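Side-chain contacts in AT27789p (Drosophila melanogaster, PDB 5UZM), which probably binds mRNA, here through the second quasi-RNA recognition motif of Glorund, the fly hnRNP F/H homologue: residues E26-G31 / R79-F84; S30-K35 / T65-G70; F43-D46 / R50-G53. All blocks are in the same frame, centred on the assembly; numbering follows the deposited sequence.

Interaction 1. Residues E26-G31 / R79-F84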
# COMPACT_ATOMS: atom_id res chain seq x y z
N GLU A 26 -7.51 0.03 -3.79
CA GLU A 26 -8.56 0.95 -3.36
C GLU A 26 -9.70 0.21 -2.68
O GLU A 26 -10.18 0.62 -1.60
CB GLU A 26 -9.06 1.76 -4.56
CG GLU A 26 -7.97 2.75 -5.11
CD GLU A 26 -8.14 3.13 -6.62
OE1 GLU A 26 -9.07 2.63 -7.27
OE2 GLU A 26 -7.33 3.91 -7.17
N GLU A 27 -10.10 -0.93 -3.26
CA GLU A 27 -11.16 -1.77 -2.68
C GLU A 27 -10.73 -2.39 -1.33
O GLU A 27 -11.50 -2.41 -0.38
CB GLU A 27 -11.57 -2.86 -3.67
CG GLU A 27 -12.54 -3.83 -3.08
CD GLU A 27 -12.92 -4.93 -4.04
OE1 GLU A 27 -13.14 -6.08 -3.57
OE2 GLU A 27 -13.03 -4.63 -5.25
N PHE A 28 -9.49 -2.87 -1.25
CA PHE A 28 -8.99 -3.43 0.00
C PHE A 28 -9.03 -2.40 1.12
O PHE A 28 -9.32 -2.75 2.27
CB PHE A 28 -7.57 -3.92 -0.24
CG PHE A 28 -6.95 -4.60 0.90
CD1 PHE A 28 -7.23 -5.93 1.18
CD2 PHE A 28 -6.07 -3.92 1.74
CE1 PHE A 28 -6.63 -6.55 2.26
CE2 PHE A 28 -5.46 -4.56 2.80
CZ PHE A 28 -5.76 -5.87 3.07
N PHE A 29 -8.77 -1.14 0.80
CA PHE A 29 -8.79 -0.06 1.78
C PHE A 29 -10.08 0.76 1.66
O PHE A 29 -10.07 1.96 1.96
CB PHE A 29 -7.53 0.80 1.61
CG PHE A 29 -6.29 0.11 2.10
CD1 PHE A 29 -6.24 -0.42 3.38
CD2 PHE A 29 -5.16 0.01 1.31
CE1 PHE A 29 -5.14 -1.08 3.86
CE2 PHE A 29 -4.02 -0.62 1.83
CZ PHE A 29 -3.99 -1.15 3.12
N SER A 30 -11.17 0.14 1.21
CA SER A 30 -12.45 0.84 1.12
C SER A 30 -12.82 1.47 2.44
O SER A 30 -12.75 0.83 3.49
CB SER A 30 -13.54 -0.14 0.68
OG SER A 30 -14.79 0.56 0.59
N GLY A 31 -13.27 2.71 2.38
CA GLY A 31 -13.57 3.47 3.58
C GLY A 31 -12.44 4.35 4.08
O GLY A 31 -12.66 5.14 5.00
N ARG A 79 -4.86 -14.08 -1.79
CA ARG A 79 -3.58 -13.70 -1.19
C ARG A 79 -3.80 -12.95 0.11
O ARG A 79 -4.54 -11.97 0.15
CB ARG A 79 -2.73 -12.79 -2.10
CG ARG A 79 -2.35 -13.46 -3.43
CD ARG A 79 -1.27 -14.59 -3.25
NE ARG A 79 -0.01 -14.03 -2.79
CZ ARG A 79 1.11 -14.73 -2.62
NH1 ARG A 79 2.24 -14.14 -2.20
NH2 ARG A 79 1.09 -16.03 -2.87
N TYR A 80 -3.11 -13.38 1.15
CA TYR A 80 -3.09 -12.66 2.41
C TYR A 80 -2.11 -11.49 2.33
O TYR A 80 -0.95 -11.66 1.92
CB TYR A 80 -2.66 -13.61 3.52
CG TYR A 80 -3.64 -14.70 3.86
CD1 TYR A 80 -3.61 -15.91 3.21
CD2 TYR A 80 -4.61 -14.49 4.84
CE1 TYR A 80 -4.52 -16.93 3.53
CE2 TYR A 80 -5.52 -15.50 5.17
CZ TYR A 80 -5.47 -16.71 4.50
OH TYR A 80 -6.35 -17.73 4.78
N ILE A 81 -2.58 -10.30 2.72
CA ILE A 81 -1.78 -9.09 2.55
C ILE A 81 -1.21 -8.69 3.91
O ILE A 81 -1.96 -8.41 4.86
CB ILE A 81 -2.62 -7.95 1.94
CG1 ILE A 81 -3.33 -8.39 0.63
CG2 ILE A 81 -1.76 -6.73 1.68
CD1 ILE A 81 -2.41 -9.03 -0.43
N GLU A 82 0.11 -8.69 4.01
CA GLU A 82 0.80 -8.19 5.19
C GLU A 82 0.93 -6.69 5.09
O GLU A 82 1.29 -6.16 4.03
CB GLU A 82 2.19 -8.83 5.32
CG GLU A 82 2.15 -10.36 5.24
CD GLU A 82 3.55 -10.92 5.06
OE1 GLU A 82 4.29 -10.95 6.06
OE2 GLU A 82 3.92 -11.29 3.90
N ILE A 83 0.72 -5.97 6.20
CA ILE A 83 0.72 -4.51 6.21
C ILE A 83 1.63 -4.02 7.32
O ILE A 83 1.54 -4.50 8.46
CB ILE A 83 -0.70 -3.95 6.41
CG1 ILE A 83 -1.68 -4.61 5.41
CG2 ILE A 83 -0.74 -2.45 6.29
CD1 ILE A 83 -3.12 -4.20 5.67
N PHE A 84 2.54 -3.10 6.99
CA PHE A 84 3.49 -2.57 7.97
C PHE A 84 3.46 -1.05 8.01
O PHE A 84 3.30 -0.40 6.98
CB PHE A 84 4.95 -2.97 7.62
CG PHE A 84 5.13 -4.42 7.35
CD1 PHE A 84 5.42 -5.30 8.39
CD2 PHE A 84 4.97 -4.93 6.06
CE1 PHE A 84 5.57 -6.66 8.14
CE2 PHE A 84 5.13 -6.29 5.82
CZ PHE A 84 5.43 -7.15 6.85

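Interaction 2. Residues S30-K35 / T65-G70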
# COMPACT_ATOMS: atom_id res chain seq x y z
N SER A 30 -11.17 0.14 1.21
CA SER A 30 -12.45 0.84 1.12
C SER A 30 -12.82 1.47 2.44
O SER A 30 -12.75 0.83 3.49
CB SER A 30 -13.54 -0.14 0.68
OG SER A 30 -14.79 0.56 0.59
N GLY A 31 -13.27 2.71 2.38
CA GLY A 31 -13.57 3.47 3.58
C GLY A 31 -12.44 4.35 4.08
O GLY A 31 -12.66 5.14 5.00
N LEU A 32 -11.24 4.19 3.56
CA LEU A 32 -10.10 5.00 3.99
C LEU A 32 -9.70 5.95 2.87
O LEU A 32 -9.87 5.66 1.69
CB LEU A 32 -8.91 4.12 4.35
CG LEU A 32 -9.29 2.93 5.26
CD1 LEU A 32 -8.08 2.10 5.55
CD2 LEU A 32 -9.92 3.38 6.59
N ASP A 33 -9.20 7.13 3.26
CA ASP A 33 -8.92 8.19 2.28
C ASP A 33 -7.48 8.04 1.81
O ASP A 33 -6.54 8.45 2.49
CB ASP A 33 -9.17 9.56 2.89
CG ASP A 33 -9.14 10.68 1.85
OD1 ASP A 33 -9.28 10.39 0.64
OD2 ASP A 33 -8.97 11.85 2.25
N ILE A 34 -7.29 7.45 0.63
CA ILE A 34 -5.99 7.35 -0.02
C ILE A 34 -5.78 8.62 -0.85
O ILE A 34 -6.68 9.09 -1.55
CB ILE A 34 -5.93 6.10 -0.93
CG1 ILE A 34 -6.13 4.81 -0.11
CG2 ILE A 34 -4.60 6.02 -1.70
CD1 ILE A 34 -6.39 3.62 -0.99
N LYS A 35 -4.55 9.14 -0.83
CA LYS A 35 -4.25 10.34 -1.61
C LYS A 35 -4.51 10.11 -3.09
O LYS A 35 -4.28 9.01 -3.62
CB LYS A 35 -2.80 10.77 -1.33
CG LYS A 35 -2.64 11.24 0.10
CD LYS A 35 -1.35 12.01 0.33
CE LYS A 35 -1.40 12.74 1.68
NZ LYS A 35 -0.49 12.15 2.72
N THR A 65 -4.38 5.60 8.62
CA THR A 65 -3.24 4.69 8.67
C THR A 65 -3.44 3.61 9.73
O THR A 65 -3.12 2.43 9.51
CB THR A 65 -1.96 5.50 8.94
OG1 THR A 65 -1.86 6.51 7.93
CG2 THR A 65 -0.75 4.59 8.89
N GLU A 66 -3.99 3.98 10.89
CA GLU A 66 -4.18 2.98 11.92
C GLU A 66 -5.25 1.97 11.52
O GLU A 66 -5.10 0.78 11.77
CB GLU A 66 -4.52 3.64 13.25
CG GLU A 66 -3.44 4.61 13.73
CD GLU A 66 -2.21 3.93 14.33
OE1 GLU A 66 -2.24 2.71 14.64
OE2 GLU A 66 -1.20 4.66 14.52
N GLN A 67 -6.32 2.44 10.86
CA GLN A 67 -7.33 1.51 10.37
C GLN A 67 -6.76 0.61 9.27
O GLN A 67 -7.16 -0.56 9.18
CB GLN A 67 -8.54 2.26 9.85
CG GLN A 67 -9.33 3.02 10.93
CD GLN A 67 -10.50 3.75 10.35
OE1 GLN A 67 -10.61 4.97 10.44
NE2 GLN A 67 -11.36 3.00 9.69
N ALA A 68 -5.84 1.13 8.45
CA ALA A 68 -5.23 0.27 7.42
C ALA A 68 -4.42 -0.82 8.07
O ALA A 68 -4.50 -1.99 7.68
CB ALA A 68 -4.34 1.09 6.50
N LEU A 69 -3.64 -0.47 9.09
CA LEU A 69 -2.88 -1.50 9.79
C LEU A 69 -3.77 -2.55 10.41
O LEU A 69 -3.39 -3.73 10.52
CB LEU A 69 -1.99 -0.84 10.85
CG LEU A 69 -0.88 -0.06 10.17
CD1 LEU A 69 -0.47 1.10 11.07
CD2 LEU A 69 0.27 -0.99 9.93
N GLY A 70 -4.98 -2.17 10.82
CA GLY A 70 -5.90 -3.16 11.35
C GLY A 70 -6.41 -4.15 10.33
O GLY A 70 -7.02 -5.15 10.72

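Interaction 3. Residues F43-D46 / R50-G53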
# COMPACT_ATOMS: atom_id res chain seq x y z
N PHE A 43 3.49 0.75 -6.61
CA PHE A 43 3.94 -0.63 -6.62
C PHE A 43 5.46 -0.68 -6.72
O PHE A 43 6.07 0.05 -7.51
CB PHE A 43 3.28 -1.38 -7.76
CG PHE A 43 1.77 -1.44 -7.64
CD1 PHE A 43 1.20 -2.30 -6.73
CD2 PHE A 43 0.94 -0.63 -8.40
CE1 PHE A 43 -0.18 -2.35 -6.54
CE2 PHE A 43 -0.45 -0.69 -8.23
CZ PHE A 43 -1.01 -1.57 -7.31
N VAL A 44 6.07 -1.53 -5.90
CA VAL A 44 7.53 -1.66 -5.89
C VAL A 44 7.97 -2.58 -7.03
O VAL A 44 7.41 -3.65 -7.25
CB VAL A 44 8.01 -2.17 -4.53
CG1 VAL A 44 9.54 -2.27 -4.49
CG2 VAL A 44 7.54 -1.26 -3.42
N MET A 45 9.05 -2.17 -7.73
CA MET A 45 9.60 -2.91 -8.86
C MET A 45 11.06 -3.26 -8.59
O MET A 45 11.73 -2.52 -7.86
CB MET A 45 9.50 -2.09 -10.15
CG MET A 45 8.11 -1.59 -10.47
SD MET A 45 7.07 -2.91 -11.09
CE MET A 45 5.49 -2.47 -10.32
N ASP A 46 11.54 -4.35 -9.19
CA ASP A 46 12.97 -4.68 -9.14
C ASP A 46 13.73 -3.84 -10.17
O ASP A 46 13.16 -2.95 -10.80
CB ASP A 46 13.21 -6.18 -9.30
CG ASP A 46 13.09 -6.70 -10.73
OD1 ASP A 46 12.88 -5.95 -11.72
OD2 ASP A 46 13.24 -7.93 -10.88
N ARG A 50 10.25 -5.46 -12.87
CA ARG A 50 9.34 -6.56 -12.55
C ARG A 50 8.78 -6.35 -11.15
O ARG A 50 9.46 -5.82 -10.28
CB ARG A 50 10.07 -7.89 -12.66
CG ARG A 50 10.77 -8.07 -14.04
CD ARG A 50 11.39 -9.44 -14.15
NE ARG A 50 12.44 -9.46 -15.16
CZ ARG A 50 13.73 -9.26 -14.90
NH1 ARG A 50 14.15 -9.02 -13.65
NH2 ARG A 50 14.61 -9.30 -15.90
N ALA A 51 7.51 -6.72 -10.95
CA ALA A 51 6.87 -6.42 -9.66
C ALA A 51 7.46 -7.30 -8.56
O ALA A 51 7.79 -8.46 -8.80
CB ALA A 51 5.37 -6.64 -9.76
N THR A 52 7.60 -6.74 -7.37
CA THR A 52 8.07 -7.55 -6.24
C THR A 52 6.93 -8.09 -5.38
O THR A 52 7.20 -8.94 -4.51
CB THR A 52 9.00 -6.76 -5.34
OG1 THR A 52 8.26 -5.72 -4.68
CG2 THR A 52 10.16 -6.15 -6.12
N GLY A 53 5.70 -7.65 -5.58
CA GLY A 53 4.63 -7.99 -4.66
C GLY A 53 4.51 -7.06 -3.48
O GLY A 53 3.66 -7.30 -2.60
O HOH W 1 5.10 -4.80 -6.41

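Interaction 1. Residues E26-G31 / R79-F84
Phe28, the last residue of helix 22-28, and Phe29 just after it meet Ile81 and Ile83 of strand 79-85. The contact is wholly apolar and largely buried. No hydrogen bond crosses it. The Phe28 ring is the main bump on the helix side. Its first torsion sets CG anti to the backbone N (chi1 -176°), and this carries the ring out toward the strand. There the ring enters the shallow hollow between the two isoleucines. Its far end, CZ, lies against Ile81 CB at 3.9 Å, and its CE1 corner lies 4.1 Å from Ile81 CG1. Phe28 and Ile81 run alongside one another, pointing opposite ways. Ile81 therefore offers the flank of its branched carbon rather than its end methyl. At the other corner, Phe28 CE2 meets Ile83 CD1 at 3.7 Å. That methyl sits at the ring edge, near its plane.

Ile83 supplies the bump from the strand side. Its chain is extended beyond CG1 (chi2 174°), and CD1 reaches into the notch between the two phenylalanine rings. Phe29 CZ closes the notch, 4.1 Å from Ile83 CD1. The rings also fit each other. Phe28 CD2 stands 3.6 Å above the plane of the Phe29 ring, over its centre, and Phe29 CE2 lies at the edge of the Phe28 ring. The pair thus presents one joint surface to the strand.

Leu13 of the central strand 10-14 touches both Phe29 and Ile83, and Phe59 meets Phe29 edge to face. Ile76 lies beside Phe28 and Ile81. This is part of the hydrophobic core of an RNA recognition motif, where the first helix packs on one face of the antiparallel sheet in the beta-alpha-beta-beta-alpha-beta fold.

Interaction 2. Residues S30-K35 / T65-G70
Leu32 reaches from the loop after helix 22-28 to Gln67 and Ala68 on helix 62-69. Its CB points toward that helix. CB and CG form a stem, and the two end methyls make the close contacts. CG lies anti to the carbonyl carbon (chi1 -47°), which aims the fork at the helix surface. CD1 continues the extended line of the chain (chi2 179°) and comes down on Ala68. It lies 3.8 Å from Ala68 N, 3.9 Å from Ala68 CA and 4.0 Å from Ala68 CB. The small alanine lets the methyl come close to the helix backbone. CD2 branches off to Gln67 and packs 3.7 Å from Gln67 CB. The fork thus straddles two successive helix residues.

No hydrogen bond joins the segments. Asp33 N is held by the Asp64 carboxylate instead, and Lys35 NZ by Phe59 O. Phe29 and Phe59 pack on Ala68 as well. Leu32 is itself partly exposed, so the contact is only partly buried. It joins the loop between the first helix and the second strand to the second helix of the RNA recognition motif.

Interaction 3. Residues F43-D46 / R50-G53
Asp46 and Arg50 are joined by three polar links. Asp46 N gives a hydrogen bond to Arg50 O at 2.8 Å, in the carbonyl plane. Arg50 N returns one to Asp46 OD1 at 2.9 Å, from above the carboxylate plane. A salt bridge runs from Arg50 NH1 to the syn side of Asp46 OD2, at 3.1 Å. The carboxylate and guanidinium planes stand almost perpendicular, 89° apart. The Asp46 carboxylate is turned back between its own N and carbonyl carbon (chi1 77°), within reach of Arg50 N. Asp46 OD1 also accepts from Arg48 N in the turn. With an alanine here, the N-H groups of Arg48 and Arg50 would probably lose their shared acceptor, the guanidinium its charged mate, and the turn would be freer to move.

Further along, Thr52 N bonds to Val44 O at 3.1 Å. A water donates to the same oxygen and weakly accepts from Gly53 N. Between these bonds, Met45 and Ala51 form an antiparallel non-hydrogen-bonded pair. Packing is light: Met45 SD rests 3.8 Å from Ala51 CA, and Thr52 OG1 lies 3.6 Å from Val44 CB. This is the exposed end of the beta hairpin between the second and third strands of the RNA recognition motif.

In the fold
Interactions 1 and 2 touch and are neighbours. Their centres are 9 Å apart, and they share Ser30 and Gly31. Phe29, just after the first helix, touches Ala68 CB of the second through CE1 at 3.5 Å. Interaction 3 is separate. Its centre lies about 17 Å from that of interaction 1 and about 22 Å from that of interaction 2, on the opposite side of the chain's centre from interaction 2. In sequence it falls between the two halves of each of the others. In related hnRNP F quasi-RRMs, loops including that between the second and third strands contact RNA, so residues 43-53 may lie near such a surface.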